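Local atomic coordinates of glyoxylate-induced Protein (Pseudomonas aeruginosa, PDB entry 1SQ4), a protein that is of unknown function but has two cupin beta-barrel domains and may act as a ureidoglycine aminohydrolase. Residues A[4-9]-A[217-222]; A[83-88]-A[140-145]; A[91-96]-A[117-122]; A[193-198]-A[257-262]. All blocks are in the same frame, centred on the assembly; numbering follows the deposited sequence.

Interaction 1: A[4-9]-A[217-222]; sequences SSYYAP and YVLEGK
Tyr-7 and Leu-219, which bury more surface than any other residues of this contact, are joined through their backbones: Tyr-7 N donates to Leu-219 O over 3.1 Å, meeting the oxygen in the plane of its carbonyl. Strand 217-220 carries a classic beta bulge at this point, with Leu-219 and Glu-220 both facing Arg-259 of the adjoining strand. The apolar end of Leu-219 serves a second neighbour, its CD1 lying 4.0 Å from CD1 of Tyr-6, while the hydroxyl of Tyr-6 is hydrogen-bonded to Glu-161. Leu-219 also packs on Phe-95, so a branched aliphatic residue suits a place between the Tyr-6 and Phe-95 rings. Tyr-7 sets CG anti to its backbone N (chi1 170°), and from there the edge of its ring comes up to the hydroxyl of Tyr-217, which sits near the ring plane 3.5 Å from Tyr-7 CD1; the two side chains cross at about a right angle. On the more exposed flank, Ser-5 OG donates to Glu-220 OE2 at 2.9 Å, approaching from well above the carboxylate plane. One backbone bond and one hydroxyl-carboxylate bond, with apolar and aromatic packing round them, thus hold a segment that has no regular structure of its own.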
loop_
_atom_site.group_PDB
_atom_site.type_symbol
_atom_site.label_atom_id
_atom_site.label_comp_id
_atom_site.label_asym_id
_atom_site.label_seq_id
_atom_site.Cartn_x
_atom_site.Cartn_y
_atom_site.Cartn_z
ATOM N N SER A 4 41.991 -0.928 14.106
ATOM C CA SER A 4 40.644 -0.964 13.524
ATOM C C SER A 4 40.366 -2.226 12.720
ATOM O O SER A 4 41.259 -2.779 12.074
ATOM C CB SER A 4 40.408 0.243 12.611
ATOM O OG SER A 4 40.332 1.455 13.340
ATOM N N SER A 5 39.112 -2.664 12.747
ATOM C CA SER A 5 38.698 -3.856 12.024
ATOM C C SER A 5 37.838 -3.479 10.831
ATOM O O SER A 5 37.202 -2.420 10.813
ATOM C CB SER A 5 37.877 -4.762 12.929
ATOM O OG SER A 5 36.624 -4.163 13.216
ATOM N N TYR A 6 37.807 -4.354 9.836
ATOM C CA TYR A 6 37.001 -4.106 8.656
ATOM C C TYR A 6 36.404 -5.414 8.166
ATOM O O TYR A 6 37.078 -6.437 8.112
ATOM C CB TYR A 6 37.859 -3.483 7.562
ATOM C CG TYR A 6 38.733 -2.343 8.027
ATOM C CD1 TYR A 6 38.229 -1.048 8.182
ATOM C CD2 TYR A 6 40.080 -2.557 8.275
ATOM C CE1 TYR A 6 39.070 0.010 8.569
ATOM C CE2 TYR A 6 40.918 -1.525 8.658
ATOM C CZ TYR A 6 40.420 -0.251 8.801
ATOM O OH TYR A 6 41.308 0.739 9.143
ATOM N N TYR A 7 35.126 -5.386 7.825
ATOM C CA TYR A 7 34.474 -6.584 7.342
ATOM C C TYR A 7 34.886 -6.849 5.903
ATOM O O TYR A 7 35.104 -5.913 5.123
ATOM C CB TYR A 7 32.953 -6.444 7.429
ATOM C CG TYR A 7 32.208 -7.554 6.730
ATOM C CD1 TYR A 7 31.965 -7.506 5.357
ATOM C CD2 TYR A 7 31.741 -8.663 7.440
ATOM C CE1 TYR A 7 31.266 -8.535 4.711
ATOM C CE2 TYR A 7 31.043 -9.697 6.796
ATOM C CZ TYR A 7 30.807 -9.624 5.438
ATOM O OH TYR A 7 30.090 -10.621 4.809
ATOM N N ALA A 8 34.994 -8.132 5.563
ATOM C CA ALA A 8 35.370 -8.553 4.218
ATOM C C ALA A 8 34.660 -9.853 3.853
ATOM O O ALA A 8 34.736 -10.839 4.581
ATOM C CB ALA A 8 36.877 -8.736 4.125
ATOM N N PRO A 9 33.962 -9.867 2.707
ATOM C CA PRO A 9 33.232 -11.038 2.231
ATOM C C PRO A 9 34.184 -12.194 2.065
ATOM O O PRO A 9 35.376 -12.000 1.818
ATOM C CB PRO A 9 32.693 -10.592 0.880
ATOM C CG PRO A 9 32.643 -9.121 0.986
ATOM C CD PRO A 9 33.912 -8.795 1.701
ATOM N N TYR A 217 28.738 1.957 2.618
ATOM C CA TYR A 217 29.095 0.557 2.849
ATOM C C TYR A 217 29.560 0.422 4.292
ATOM O O TYR A 217 30.614 0.930 4.659
ATOM C CB TYR A 217 30.206 0.102 1.894
ATOM C CG TYR A 217 30.579 -1.354 2.058
ATOM C CD1 TYR A 217 31.344 -1.779 3.134
ATOM C CD2 TYR A 217 30.112 -2.319 1.163
ATOM C CE1 TYR A 217 31.635 -3.123 3.325
ATOM C CE2 TYR A 217 30.401 -3.673 1.345
ATOM C CZ TYR A 217 31.166 -4.063 2.433
ATOM O OH TYR A 217 31.473 -5.391 2.621
ATOM N N VAL A 218 28.782 -0.267 5.111
ATOM C CA VAL A 218 29.150 -0.404 6.509
ATOM C C VAL A 218 30.405 -1.254 6.679
ATOM O O VAL A 218 30.407 -2.442 6.376
ATOM C CB VAL A 218 27.996 -1.016 7.322
ATOM C CG1 VAL A 218 28.318 -0.959 8.802
ATOM C CG2 VAL A 218 26.709 -0.268 7.022
ATOM N N LEU A 219 31.469 -0.627 7.168
ATOM C CA LEU A 219 32.727 -1.318 7.389
ATOM C C LEU A 219 32.772 -2.009 8.747
ATOM O O LEU A 219 33.366 -3.076 8.892
ATOM C CB LEU A 219 33.912 -0.346 7.299
ATOM C CG LEU A 219 34.326 0.137 5.908
ATOM C CD1 LEU A 219 35.551 1.021 6.009
ATOM C CD2 LEU A 219 34.597 -1.063 5.012
ATOM N N GLU A 220 32.139 -1.404 9.739
ATOM C CA GLU A 220 32.160 -1.958 11.072
ATOM C C GLU A 220 30.997 -1.513 11.921
ATOM O O GLU A 220 30.532 -0.380 11.811
ATOM C CB GLU A 220 33.454 -1.544 11.748
ATOM C CG GLU A 220 33.511 -1.802 13.218
ATOM C CD GLU A 220 34.758 -1.215 13.828
ATOM O OE1 GLU A 220 35.071 -0.045 13.504
ATOM O OE2 GLU A 220 35.424 -1.915 14.630
ATOM N N GLY A 221 30.539 -2.413 12.781
ATOM C CA GLY A 221 29.451 -2.082 13.673
ATOM C C GLY A 221 28.063 -2.429 13.193
ATOM O O GLY A 221 27.855 -3.071 12.164
ATOM N N LYS A 222 27.097 -1.992 13.983
ATOM C CA LYS A 222 25.698 -2.218 13.705
ATOM C C LYS A 222 24.975 -0.970 14.183
ATOM O O LYS A 222 25.491 -0.219 15.017
ATOM C CB LYS A 222 25.193 -3.456 14.467
ATOM C CG LYS A 222 25.959 -4.743 14.153
ATOM C CD LYS A 222 25.101 -6.028 14.250
ATOM C CE LYS A 222 24.667 -6.388 15.677
ATOM N NZ LYS A 222 23.638 -5.455 16.245
#

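Interaction 2: A[83-88]-A[140-145]; sequences KPEQDP and WIRKHY
Glu-85 and Arg-142 meet tip to tip in a salt bridge that is the tight part of this contact. Arg-142 presents itself side-on, NE to Glu-85 OE1 at 2.8 Å and NH2 to Glu-85 OE2 at 2.6 Å. Arginine suits the place because its flat guanidinium offers two N-H groups to the two carboxylate oxygens, which are met on their syn sides, the planes only 25° apart. Glu-85 is bent at chi2 (62°), which sets CD nearer the strand, and the anti lone pair of OE2 takes a further bond from Asp-87 N. OE1 lies at the edge of the Trp-140 indole, 3.1 Å from CZ2, and Arg-142 CD lies over one face of that ring, toward its rim. The Asp-87 end is held more lightly: this partly exposed residue accepts one bond, from His-144 NE2 to OD2 (2.8 Å), with the nitrogen above the carboxylate plane. His-144 ND1 is bonded to Thr-273 O of the second subunit, whose His-269 packs on Glu-85 and Arg-142. Strand 136-144 runs between strands 69-76 and 90-98, with the 83-88 loop beside it as the chain passes from strand 79-81 into strand 90-98.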
loop_
_atom_site.group_PDB
_atom_site.type_symbol
_atom_site.label_atom_id
_atom_site.label_comp_id
_atom_site.label_asym_id
_atom_site.label_seq_id
_atom_site.Cartn_x
_atom_site.Cartn_y
_atom_site.Cartn_z
ATOM N N LYS A 83 47.555 -4.904 -16.050
ATOM C CA LYS A 83 46.725 -4.047 -16.885
ATOM C C LYS A 83 45.367 -4.058 -16.202
ATOM O O LYS A 83 44.371 -4.477 -16.783
ATOM C CB LYS A 83 46.618 -4.628 -18.295
ATOM C CG LYS A 83 47.944 -4.662 -19.037
ATOM C CD LYS A 83 47.962 -5.676 -20.193
ATOM C CE LYS A 83 47.112 -5.250 -21.381
ATOM N NZ LYS A 83 47.171 -6.245 -22.489
ATOM N N PRO A 84 45.316 -3.572 -14.953
ATOM C CA PRO A 84 44.096 -3.516 -14.141
ATOM C C PRO A 84 42.947 -2.692 -14.717
ATOM O O PRO A 84 41.807 -3.153 -14.758
ATOM C CB PRO A 84 44.602 -2.974 -12.813
ATOM C CG PRO A 84 45.668 -2.023 -13.249
ATOM C CD PRO A 84 46.395 -2.787 -14.325
ATOM N N GLU A 85 43.242 -1.480 -15.169
ATOM C CA GLU A 85 42.206 -0.626 -15.732
ATOM C C GLU A 85 42.317 -0.523 -17.251
ATOM O O GLU A 85 43.406 -0.340 -17.789
ATOM C CB GLU A 85 42.286 0.774 -15.116
ATOM C CG GLU A 85 41.144 1.677 -15.529
ATOM C CD GLU A 85 39.807 1.140 -15.068
ATOM O OE1 GLU A 85 39.606 1.073 -13.839
ATOM O OE2 GLU A 85 38.973 0.776 -15.925
ATOM N N GLN A 86 41.182 -0.631 -17.937
ATOM C CA GLN A 86 41.153 -0.547 -19.399
ATOM C C GLN A 86 40.595 0.781 -19.867
ATOM O O GLN A 86 40.792 1.185 -21.017
ATOM C CB GLN A 86 40.294 -1.670 -19.974
ATOM C CG GLN A 86 40.874 -3.033 -19.753
ATOM C CD GLN A 86 42.294 -3.119 -20.243
ATOM O OE1 GLN A 86 43.206 -2.504 -19.676
ATOM N NE2 GLN A 86 42.497 -3.874 -21.315
ATOM N N ASP A 87 39.899 1.453 -18.958
ATOM C CA ASP A 87 39.272 2.732 -19.250
ATOM C C ASP A 87 40.184 3.900 -18.889
ATOM O O ASP A 87 40.478 4.140 -17.719
ATOM C CB ASP A 87 37.954 2.838 -18.477
ATOM C CG ASP A 87 37.060 3.950 -18.987
ATOM O OD1 ASP A 87 37.568 5.068 -19.251
ATOM O OD2 ASP A 87 35.843 3.706 -19.105
ATOM N N PRO A 88 40.623 4.654 -19.901
ATOM C CA PRO A 88 41.504 5.807 -19.740
ATOM C C PRO A 88 40.909 6.969 -18.945
ATOM O O PRO A 88 41.651 7.797 -18.416
ATOM C CB PRO A 88 41.815 6.191 -21.178
ATOM C CG PRO A 88 40.530 5.871 -21.872
ATOM C CD PRO A 88 40.206 4.511 -21.307
ATOM N N TRP A 140 37.183 -1.411 -4.698
ATOM C CA TRP A 140 37.634 -0.660 -5.856
ATOM C C TRP A 140 36.473 0.200 -6.354
ATOM O O TRP A 140 35.510 -0.291 -6.938
ATOM C CB TRP A 140 38.114 -1.642 -6.929
ATOM C CG TRP A 140 38.705 -1.036 -8.186
ATOM C CD1 TRP A 140 38.964 0.279 -8.426
ATOM C CD2 TRP A 140 39.032 -1.734 -9.398
ATOM N NE1 TRP A 140 39.421 0.448 -9.719
ATOM C CE2 TRP A 140 39.468 -0.778 -10.337
ATOM C CE3 TRP A 140 38.989 -3.086 -9.788
ATOM C CZ2 TRP A 140 39.860 -1.113 -11.632
ATOM C CZ3 TRP A 140 39.381 -3.420 -11.084
ATOM C CH2 TRP A 140 39.806 -2.435 -11.985
ATOM N N ILE A 141 36.572 1.498 -6.112
ATOM C CA ILE A 141 35.536 2.420 -6.518
ATOM C C ILE A 141 35.948 3.175 -7.784
ATOM O O ILE A 141 36.989 3.834 -7.812
ATOM C CB ILE A 141 35.255 3.384 -5.367
ATOM C CG1 ILE A 141 34.877 2.582 -4.128
ATOM C CG2 ILE A 141 34.143 4.322 -5.737
ATOM C CD1 ILE A 141 34.847 3.375 -2.851
ATOM N N ARG A 142 35.122 3.084 -8.825
ATOM C CA ARG A 142 35.419 3.733 -10.102
ATOM C C ARG A 142 34.446 4.812 -10.535
ATOM O O ARG A 142 33.264 4.780 -10.186
ATOM C CB ARG A 142 35.500 2.686 -11.227
ATOM C CG ARG A 142 36.656 1.701 -11.079
ATOM C CD ARG A 142 36.530 0.493 -11.995
ATOM N NE ARG A 142 36.868 0.743 -13.399
ATOM C CZ ARG A 142 35.976 0.921 -14.367
ATOM N NH1 ARG A 142 34.679 0.886 -14.086
ATOM N NH2 ARG A 142 36.379 1.101 -15.617
ATOM N N LYS A 143 34.955 5.762 -11.312
ATOM C CA LYS A 143 34.146 6.850 -11.841
ATOM C C LYS A 143 34.874 7.546 -12.966
ATOM O O LYS A 143 36.096 7.658 -12.953
ATOM C CB LYS A 143 33.840 7.895 -10.769
ATOM C CG LYS A 143 33.125 9.148 -11.294
ATOM C CD LYS A 143 33.184 10.252 -10.249
ATOM C CE LYS A 143 32.384 11.512 -10.606
ATOM N NZ LYS A 143 32.628 12.076 -11.958
ATOM N N HIS A 144 34.126 8.012 -13.949
ATOM C CA HIS A 144 34.758 8.730 -15.025
ATOM C C HIS A 144 35.044 10.116 -14.464
ATOM O O HIS A 144 34.144 10.818 -13.984
ATOM C CB HIS A 144 33.831 8.808 -16.238
ATOM C CG HIS A 144 33.769 7.538 -17.031
ATOM N ND1 HIS A 144 32.713 7.242 -17.870
ATOM C CD2 HIS A 144 34.635 6.508 -17.144
ATOM C CE1 HIS A 144 32.935 6.085 -18.464
ATOM N NE2 HIS A 144 34.094 5.615 -18.043
ATOM N N TYR A 145 36.316 10.489 -14.504
ATOM C CA TYR A 145 36.757 11.778 -14.007
ATOM C C TYR A 145 36.266 12.890 -14.912
ATOM O O TYR A 145 36.239 12.744 -16.129
ATOM C CB TYR A 145 38.288 11.807 -13.929
ATOM C CG TYR A 145 38.837 13.137 -13.460
ATOM C CD1 TYR A 145 39.417 14.032 -14.359
ATOM C CD2 TYR A 145 38.733 13.528 -12.114
ATOM C CE1 TYR A 145 39.873 15.276 -13.940
ATOM C CE2 TYR A 145 39.190 14.781 -11.693
ATOM C CZ TYR A 145 39.754 15.644 -12.620
ATOM O OH TYR A 145 40.168 16.887 -12.242
#

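Interaction 3: A[91-96]-A[117-122]; sequences EAVLFV and YAFIPP
Val-93 lies over one face of the Tyr-117 ring, its CG1 3.9 Å from the ring centroid and 23° off the normal, a CH-pi contact. CG1 gets there because it stands anti to the backbone N (chi1 173°). The same tyrosine ring also stacks with Phe-181, and Phe-95 approaches it obliquely, its CD1 4.2 Å from Tyr-117 CD1. The edge of the Phe-119 ring receives two neighbours near its plane: Val-93 CG2, 3.9 Å from CD2, and Glu-91 OE2, 3.8 Å from CE2; His-189 meets this ring edge-to-face. A beta-branched valine thus gives one methyl to each ring, over the Tyr-117 face and at the Phe-119 edge. The opposite face of the sheet is plainly aliphatic. Ala-92 pairs with Ile-120, and Leu-94 sits beside Ala-118 with their CB atoms 4.0 Å apart, the small alanines leaving room for their bulkier partners. These two hydrogen-bonded antiparallel pairs each give two backbone bonds, among them Leu-94 N to Ala-118 O at 2.7 Å. In the sheet, strand 90-98 has strand 136-144 on its other side, and strand 116-120 has strand 157-160. The aliphatic face looks into the N-terminal cupin barrel, where Leu-94 and Ile-120 pack on strand 126-129. The aromatic face meets strand 191-198 of the C-terminal domain, and Tyr-117 OH bonds to Val-193 O.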
loop_
_atom_site.group_PDB
_atom_site.type_symbol
_atom_site.label_atom_id
_atom_site.label_comp_id
_atom_site.label_asym_id
_atom_site.label_seq_id
_atom_site.Cartn_x
_atom_site.Cartn_y
_atom_site.Cartn_z
ATOM N N GLU A 91 38.799 6.944 -12.917
ATOM C CA GLU A 91 39.622 7.318 -11.774
ATOM C C GLU A 91 39.235 6.272 -10.734
ATOM O O GLU A 91 38.188 5.636 -10.864
ATOM C CB GLU A 91 39.280 8.729 -11.294
ATOM C CG GLU A 91 37.858 8.898 -10.810
ATOM C CD GLU A 91 37.533 10.333 -10.419
ATOM O OE1 GLU A 91 36.720 10.963 -11.126
ATOM O OE2 GLU A 91 38.085 10.832 -9.405
ATOM N N ALA A 92 40.064 6.074 -9.715
ATOM C CA ALA A 92 39.746 5.069 -8.709
ATOM C C ALA A 92 40.222 5.367 -7.288
ATOM O O ALA A 92 40.975 6.310 -7.029
ATOM C CB ALA A 92 40.300 3.706 -9.147
ATOM N N VAL A 93 39.747 4.532 -6.374
ATOM C CA VAL A 93 40.116 4.592 -4.979
ATOM C C VAL A 93 40.172 3.139 -4.516
ATOM O O VAL A 93 39.192 2.395 -4.636
ATOM C CB VAL A 93 39.083 5.355 -4.134
ATOM C CG1 VAL A 93 39.439 5.237 -2.666
ATOM C CG2 VAL A 93 39.048 6.814 -4.546
ATOM N N LEU A 94 41.332 2.729 -4.022
ATOM C CA LEU A 94 41.521 1.370 -3.533
ATOM C C LEU A 94 41.543 1.423 -2.018
ATOM O O LEU A 94 42.233 2.254 -1.417
ATOM C CB LEU A 94 42.837 0.786 -4.065
ATOM C CG LEU A 94 42.837 -0.169 -5.268
ATOM C CD1 LEU A 94 41.952 0.339 -6.381
ATOM C CD2 LEU A 94 44.261 -0.344 -5.758
ATOM N N PHE A 95 40.780 0.534 -1.399
ATOM C CA PHE A 95 40.706 0.489 0.048
ATOM C C PHE A 95 40.774 -0.944 0.535
ATOM O O PHE A 95 39.778 -1.670 0.492
ATOM C CB PHE A 95 39.398 1.115 0.518
ATOM C CG PHE A 95 39.252 1.144 2.001
ATOM C CD1 PHE A 95 40.070 1.962 2.770
ATOM C CD2 PHE A 95 38.332 0.319 2.638
ATOM C CE1 PHE A 95 39.969 1.960 4.147
ATOM C CE2 PHE A 95 38.224 0.314 4.022
ATOM C CZ PHE A 95 39.045 1.131 4.781
ATOM N N VAL A 96 41.937 -1.353 1.023
ATOM C CA VAL A 96 42.090 -2.722 1.486
ATOM C C VAL A 96 41.457 -2.963 2.850
ATOM O O VAL A 96 41.655 -2.192 3.787
ATOM C CB VAL A 96 43.572 -3.117 1.511
ATOM C CG1 VAL A 96 44.341 -2.089 2.281
ATOM C CG2 VAL A 96 43.739 -4.498 2.130
ATOM N N TYR A 117 44.574 3.204 1.970
ATOM C CA TYR A 117 43.758 3.980 1.031
ATOM C C TYR A 117 44.615 4.487 -0.128
ATOM O O TYR A 117 45.670 5.072 0.077
ATOM C CB TYR A 117 43.136 5.161 1.786
ATOM C CG TYR A 117 42.092 5.988 1.050
ATOM C CD1 TYR A 117 40.735 5.847 1.339
ATOM C CD2 TYR A 117 42.471 6.990 0.163
ATOM C CE1 TYR A 117 39.780 6.694 0.782
ATOM C CE2 TYR A 117 41.529 7.842 -0.402
ATOM C CZ TYR A 117 40.182 7.694 -0.085
ATOM O OH TYR A 117 39.263 8.578 -0.611
ATOM N N ALA A 118 44.151 4.275 -1.349
ATOM C CA ALA A 118 44.907 4.713 -2.510
ATOM C C ALA A 118 44.023 5.385 -3.555
ATOM O O ALA A 118 42.954 4.879 -3.890
ATOM C CB ALA A 118 45.639 3.522 -3.126
ATOM N N PHE A 119 44.469 6.538 -4.047
ATOM C CA PHE A 119 43.738 7.281 -5.067
ATOM C C PHE A 119 44.529 7.243 -6.364
ATOM O O PHE A 119 45.694 7.647 -6.424
ATOM C CB PHE A 119 43.514 8.735 -4.648
ATOM C CG PHE A 119 42.873 9.574 -5.720
ATOM C CD1 PHE A 119 43.639 10.438 -6.496
ATOM C CD2 PHE A 119 41.516 9.442 -6.011
ATOM C CE1 PHE A 119 43.067 11.146 -7.547
ATOM C CE2 PHE A 119 40.939 10.144 -7.058
ATOM C CZ PHE A 119 41.718 10.997 -7.827
ATOM N N ILE A 120 43.879 6.755 -7.406
ATOM C CA ILE A 120 44.515 6.625 -8.694
ATOM C C ILE A 120 43.832 7.581 -9.630
ATOM O O ILE A 120 42.633 7.505 -9.811
ATOM C CB ILE A 120 44.342 5.203 -9.200
ATOM C CG1 ILE A 120 44.848 4.229 -8.141
ATOM C CG2 ILE A 120 45.070 5.002 -10.500
ATOM C CD1 ILE A 120 44.684 2.795 -8.549
ATOM N N PRO A 121 44.582 8.540 -10.193
ATOM C CA PRO A 121 44.028 9.528 -11.129
ATOM C C PRO A 121 43.742 8.919 -12.499
ATOM O O PRO A 121 44.359 7.930 -12.893
ATOM C CB PRO A 121 45.103 10.617 -11.166
ATOM C CG PRO A 121 46.356 9.867 -10.861
ATOM C CD PRO A 121 45.925 8.942 -9.748
ATOM N N PRO A 122 42.812 9.515 -13.251
ATOM C CA PRO A 122 42.444 9.010 -14.575
ATOM C C PRO A 122 43.606 8.823 -15.531
ATOM O O PRO A 122 44.455 9.698 -15.663
ATOM C CB PRO A 122 41.430 10.037 -15.062
ATOM C CG PRO A 122 41.906 11.292 -14.431
ATOM C CD PRO A 122 42.289 10.873 -13.040
#

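Interaction 4: A[193-198]-A[257-262]; sequences VNIVNF and RFRYLL
Arg-259 grips Asn-197 OD1 with two nitrogens, NE at 2.8 Å and NH2 at 3.2 Å, both from the same face of the amide plane; the pair suits because one amide oxygen can accept from both. On the other face of the sheet, Tyr-260 holds CG between its backbone N and carbonyl carbon (chi1 52°), its ring alongside Val-196, whose CB lies 4.0 Å from the ring centroid in a CH-pi contact. Phe-198 meets Tyr-260 and Phe-258 obliquely, completing an aromatic cluster on the face that also carries Val-196 and Leu-262. Val-193 CG1 touches Leu-261 CD1 at 3.6 Å. These residues belong to antiparallel strands 191-198 and 258-265 of the C-terminal cupin barrel, linked by six backbone hydrogen bonds in three hydrogen-bonded pairs. In the next shell, Val-193 and Leu-261 pack on Ile-141 of the N-terminal domain, Tyr-260 OH pairs with Tyr-225 OH, Asn-197 ND2 bonds to Ser-177 OG, and Arg-259 NH2 forms a salt bridge with Glu-161.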
loop_
_atom_site.group_PDB
_atom_site.type_symbol
_atom_site.label_atom_id
_atom_site.label_comp_id
_atom_site.label_asym_id
_atom_site.label_seq_id
_atom_site.Cartn_x
_atom_site.Cartn_y
_atom_site.Cartn_z
ATOM N N VAL A 193 35.777 9.921 -1.208
ATOM C CA VAL A 193 35.520 8.595 -0.670
ATOM C C VAL A 193 36.042 8.719 0.756
ATOM O O VAL A 193 37.250 8.661 0.990
ATOM C CB VAL A 193 36.323 7.500 -1.426
ATOM C CG1 VAL A 193 35.968 6.128 -0.891
ATOM C CG2 VAL A 193 36.026 7.556 -2.910
ATOM N N ASN A 194 35.136 8.936 1.706
ATOM C CA ASN A 194 35.524 9.079 3.116
ATOM C C ASN A 194 34.922 7.951 3.940
ATOM O O ASN A 194 34.312 7.036 3.400
ATOM C CB ASN A 194 35.023 10.403 3.701
ATOM C CG ASN A 194 35.222 11.578 2.762
ATOM O OD1 ASN A 194 36.342 11.856 2.313
ATOM N ND2 ASN A 194 34.134 12.288 2.471
ATOM N N ILE A 195 35.113 8.027 5.252
ATOM C CA ILE A 195 34.558 7.052 6.170
ATOM C C ILE A 195 33.852 7.834 7.262
ATOM O O ILE A 195 34.460 8.676 7.923
ATOM C CB ILE A 195 35.630 6.183 6.816
ATOM C CG1 ILE A 195 36.491 5.540 5.740
ATOM C CG2 ILE A 195 34.961 5.093 7.677
ATOM C CD1 ILE A 195 37.582 4.652 6.294
ATOM N N VAL A 196 32.560 7.574 7.432
ATOM C CA VAL A 196 31.780 8.263 8.444
ATOM C C VAL A 196 31.862 7.439 9.731
ATOM O O VAL A 196 31.602 6.242 9.722
ATOM C CB VAL A 196 30.329 8.399 7.988
ATOM C CG1 VAL A 196 29.538 9.228 8.986
ATOM C CG2 VAL A 196 30.295 9.023 6.612
ATOM N N ASN A 197 32.237 8.090 10.827
ATOM C CA ASN A 197 32.371 7.423 12.110
ATOM C C ASN A 197 31.319 7.834 13.131
ATOM O O ASN A 197 31.157 9.021 13.429
ATOM C CB ASN A 197 33.736 7.717 12.708
ATOM C CG ASN A 197 34.828 7.692 11.691
ATOM O OD1 ASN A 197 35.037 6.692 11.008
ATOM N ND2 ASN A 197 35.538 8.800 11.575
ATOM N N PHE A 198 30.624 6.836 13.671
ATOM C CA PHE A 198 29.599 7.050 14.685
ATOM C C PHE A 198 29.987 6.343 15.982
ATOM O O PHE A 198 30.152 5.119 16.015
ATOM C CB PHE A 198 28.243 6.499 14.238
ATOM C CG PHE A 198 27.562 7.315 13.181
ATOM C CD1 PHE A 198 27.788 7.064 11.831
ATOM C CD2 PHE A 198 26.684 8.330 13.534
ATOM C CE1 PHE A 198 27.138 7.808 10.845
ATOM C CE2 PHE A 198 26.028 9.083 12.561
ATOM C CZ PHE A 198 26.258 8.821 11.215
ATOM N N ARG A 257 32.377 0.782 17.763
ATOM C CA ARG A 257 32.233 1.906 16.852
ATOM C C ARG A 257 31.456 1.460 15.613
ATOM O O ARG A 257 31.576 0.320 15.181
ATOM C CB ARG A 257 33.614 2.452 16.467
ATOM C CG ARG A 257 33.581 3.894 15.988
ATOM C CD ARG A 257 34.939 4.584 16.092
ATOM N NE ARG A 257 35.958 3.866 15.340
ATOM C CZ ARG A 257 36.902 4.443 14.601
ATOM N NH1 ARG A 257 36.971 5.765 14.503
ATOM N NH2 ARG A 257 37.769 3.687 13.941
ATOM N N PHE A 258 30.639 2.351 15.060
ATOM C CA PHE A 258 29.845 2.039 13.868
ATOM C C PHE A 258 30.326 2.947 12.757
ATOM O O PHE A 258 30.253 4.164 12.888
ATOM C CB PHE A 258 28.361 2.311 14.124
ATOM C CG PHE A 258 27.517 2.251 12.886
ATOM C CD1 PHE A 258 27.336 1.050 12.208
ATOM C CD2 PHE A 258 26.908 3.399 12.387
ATOM C CE1 PHE A 258 26.560 0.992 11.046
ATOM C CE2 PHE A 258 26.131 3.350 11.228
ATOM C CZ PHE A 258 25.956 2.142 10.557
ATOM N N ARG A 259 30.807 2.386 11.658
ATOM C CA ARG A 259 31.300 3.260 10.609
ATOM C C ARG A 259 31.156 2.709 9.203
ATOM O O ARG A 259 31.130 1.501 9.001
ATOM C CB ARG A 259 32.761 3.648 10.911
ATOM C CG ARG A 259 33.704 2.490 11.267
ATOM C CD ARG A 259 34.953 2.949 12.047
ATOM N NE ARG A 259 35.708 4.009 11.376
ATOM C CZ ARG A 259 36.950 3.878 10.920
ATOM N NH1 ARG A 259 37.591 2.729 11.056
ATOM N NH2 ARG A 259 37.551 4.895 10.318
ATOM N N TYR A 260 31.031 3.594 8.224
ATOM C CA TYR A 260 30.885 3.121 6.873
ATOM C C TYR A 260 31.613 3.931 5.848
ATOM O O TYR A 260 31.803 5.133 5.996
ATOM C CB TYR A 260 29.415 3.034 6.488
ATOM C CG TYR A 260 28.620 4.293 6.724
ATOM C CD1 TYR A 260 27.672 4.353 7.751
ATOM C CD2 TYR A 260 28.763 5.409 5.892
ATOM C CE1 TYR A 260 26.885 5.482 7.941
ATOM C CE2 TYR A 260 27.972 6.547 6.076
ATOM C CZ TYR A 260 27.038 6.571 7.099
ATOM O OH TYR A 260 26.229 7.668 7.282
ATOM N N LEU A 261 32.032 3.239 4.802
ATOM C CA LEU A 261 32.734 3.851 3.692
ATOM C C LEU A 261 31.677 4.568 2.859
ATOM O O LEU A 261 30.605 4.023 2.605
ATOM C CB LEU A 261 33.404 2.753 2.875
ATOM C CG LEU A 261 34.086 3.149 1.579
ATOM C CD1 LEU A 261 35.395 3.861 1.876
ATOM C CD2 LEU A 261 34.332 1.898 0.758
ATOM N N LEU A 262 31.977 5.788 2.436
ATOM C CA LEU A 262 31.040 6.576 1.644
ATOM C C LEU A 262 31.714 7.221 0.447
ATOM O O LEU A 262 32.820 7.758 0.554
ATOM C CB LEU A 262 30.421 7.665 2.528
ATOM C CG LEU A 262 29.471 8.698 1.900
ATOM C CD1 LEU A 262 28.696 9.379 3.008
ATOM C CD2 LEU A 262 30.233 9.723 1.075
#

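How the interactions relate
Interactions 3 and 4 are buried strand pairings, one in each cupin domain, built on backbone bonds and apolar packing; interaction 4 adds a polar arginine-asparagine pair on one face. Interaction 2 is also buried but relies on side-chain charges between a loop and strand 136-144, close to a second subunit. Interaction 1, only partly buried, mixes a backbone bond, a hydroxyl-carboxylate bond and aromatic packing to hold an irregular segment. Interactions 2 and 3 share a sheet, since strands 136-144 and 90-98 are neighbours, and Ile-141 N bonds to Val-93 O. Likewise interactions 1 and 4 meet where strand 212-220 adjoins strand 258-265. Between the domains, Val-93 of interaction 3 packs on Val-193 of interaction 4, beside the Tyr-117 hydroxyl bond.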